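Local coordinates for CMP/dCMP-type deaminase domain-containing protein (Aspergillus oryzae RIB40, PDB 7DRZ) that binds zinc and probably acts as a hydrolytic deaminase of the cytidine deaminase superfamily, in the invertebrate AID/APOBEC-like family, at residues V33-G38 with D90-M95. Sequence-based numbering, arbitrary orientation.
Sequences VSRKEG and DRKLVM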
# COMPACT_ATOMS: atom_id res chain seq x y z
N VAL A 33 9.26 -3.44 2.32
CA VAL A 33 10.22 -4.30 3.01
C VAL A 33 11.09 -5.02 1.98
O VAL A 33 10.59 -5.43 0.92
CB VAL A 33 9.49 -5.33 3.91
CG1 VAL A 33 10.46 -6.33 4.54
CG2 VAL A 33 8.68 -4.62 4.99
N SER A 34 12.38 -5.17 2.28
CA SER A 34 13.26 -6.04 1.49
C SER A 34 13.45 -7.33 2.28
O SER A 34 13.92 -7.31 3.42
CB SER A 34 14.61 -5.38 1.19
OG SER A 34 15.56 -6.36 0.76
N ARG A 35 13.10 -8.46 1.66
CA ARG A 35 13.00 -9.74 2.35
C ARG A 35 13.82 -10.77 1.59
O ARG A 35 13.79 -10.79 0.35
CB ARG A 35 11.53 -10.17 2.43
CG ARG A 35 11.28 -11.55 2.99
CD ARG A 35 9.81 -11.69 3.37
NE ARG A 35 9.47 -10.87 4.52
CZ ARG A 35 8.23 -10.45 4.80
NH1 ARG A 35 7.22 -10.78 4.01
NH2 ARG A 35 8.02 -9.70 5.88
N LYS A 36 14.54 -11.63 2.31
CA LYS A 36 15.22 -12.72 1.63
C LYS A 36 14.20 -13.65 0.99
O LYS A 36 13.16 -13.94 1.57
CB LYS A 36 16.12 -13.51 2.59
CG LYS A 36 17.17 -12.66 3.22
CD LYS A 36 18.39 -12.48 2.32
CE LYS A 36 18.84 -13.76 1.64
NZ LYS A 36 19.62 -14.62 2.57
N GLU A 37 14.51 -14.11 -0.22
CA GLU A 37 13.60 -15.02 -0.90
C GLU A 37 13.74 -16.42 -0.32
O GLU A 37 14.80 -16.81 0.15
CB GLU A 37 13.87 -15.01 -2.41
CG GLU A 37 13.38 -13.72 -3.07
CD GLU A 37 13.99 -13.45 -4.44
OE1 GLU A 37 13.25 -12.99 -5.34
OE2 GLU A 37 15.20 -13.69 -4.61
N GLY A 38 12.63 -17.15 -0.30
CA GLY A 38 12.67 -18.51 0.21
C GLY A 38 12.25 -18.61 1.66
O GLY A 38 11.35 -17.90 2.11
N ASP A 90 18.78 -12.35 -4.48
CA ASP A 90 18.22 -13.20 -3.44
C ASP A 90 17.27 -12.48 -2.49
O ASP A 90 16.83 -13.09 -1.52
CB ASP A 90 19.31 -13.90 -2.63
CG ASP A 90 20.26 -14.67 -3.51
OD1 ASP A 90 19.85 -14.97 -4.65
OD2 ASP A 90 21.39 -14.97 -3.08
N ARG A 91 16.95 -11.22 -2.75
CA ARG A 91 15.99 -10.49 -1.94
C ARG A 91 14.86 -9.97 -2.82
O ARG A 91 15.06 -9.68 -4.01
CB ARG A 91 16.65 -9.31 -1.20
CG ARG A 91 17.81 -9.70 -0.29
CD ARG A 91 18.26 -8.51 0.55
NE ARG A 91 17.30 -8.24 1.62
CZ ARG A 91 17.41 -8.71 2.86
NH1 ARG A 91 18.45 -9.46 3.20
NH2 ARG A 91 16.48 -8.43 3.75
N LYS A 92 13.68 -9.85 -2.23
CA LYS A 92 12.51 -9.34 -2.93
C LYS A 92 11.91 -8.19 -2.16
O LYS A 92 11.98 -8.15 -0.92
CB LYS A 92 11.44 -10.43 -3.12
CG LYS A 92 10.93 -11.01 -1.80
CD LYS A 92 9.90 -12.09 -2.04
CE LYS A 92 9.52 -12.78 -0.73
NZ LYS A 92 8.61 -13.94 -0.96
N LEU A 93 11.31 -7.25 -2.89
CA LEU A 93 10.58 -6.13 -2.31
C LEU A 93 9.13 -6.55 -2.08
O LEU A 93 8.47 -7.04 -3.00
CB LEU A 93 10.63 -4.91 -3.22
CG LEU A 93 11.98 -4.19 -3.29
CD1 LEU A 93 11.95 -3.07 -4.34
CD2 LEU A 93 12.36 -3.64 -1.92
N VAL A 94 8.65 -6.32 -0.86
CA VAL A 94 7.29 -6.66 -0.45
C VAL A 94 6.67 -5.40 0.12
O VAL A 94 7.29 -4.73 0.95
CB VAL A 94 7.30 -7.79 0.60
CG1 VAL A 94 5.93 -7.99 1.20
CG2 VAL A 94 7.84 -9.09 -0.02
N MET A 95 5.45 -5.07 -0.31
CA MET A 95 4.75 -3.93 0.27
C MET A 95 3.60 -4.40 1.14
O MET A 95 2.76 -5.19 0.68
CB MET A 95 4.23 -2.96 -0.79
CG MET A 95 3.62 -1.71 -0.16
SD MET A 95 3.02 -0.48 -1.34
CE MET A 95 4.54 0.39 -1.73
O HOH W 1 6.86 -12.67 1.41
O HOH W 2 10.74 -15.13 1.22
O HOH W 3 17.10 -12.81 -6.46
O HOH W 4 10.25 -15.89 -2.01
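R91 turns one face of its guanidinium to K36 CG, with NH1 3.1 Å from K36 CD, and grips S34 side-on, where strands 29-36 and 91-97 pair antiparallel within the mixed five-stranded sheet of the cytidine deaminase fold. NE reaches S34 OG (2.7 Å) and NH2 reaches S34 O (2.8 Å); both acceptors lie near the guanidinium plane, although NH2 sits well above the plane of the S34 carbonyl. A bend at chi3 (74°) turns the R91 group back across the neighbouring strand. D44 forms a salt bridge with NH1, so all three guanidinium nitrogens have a polar partner.

The backbones join at two hydrogen-bonded pairs, V33 with V94 and R35 with K92. Beyond K36, E37 N still bonds D90 O (2.8 Å), and water 3 links E37 OE2 to D90 N.

V33, R35, K92 and V94 share one face, with helix 5-16 touching V33 and R35. R35, salt-bridged to D45, brings NH1 obliquely to V94 CG1 (4.2 Å). The E37 side chain crosses K92, its CG 3.8 Å from K92 CB. From there K92 runs extended to NZ, which donates to water 4 at 2.8 Å.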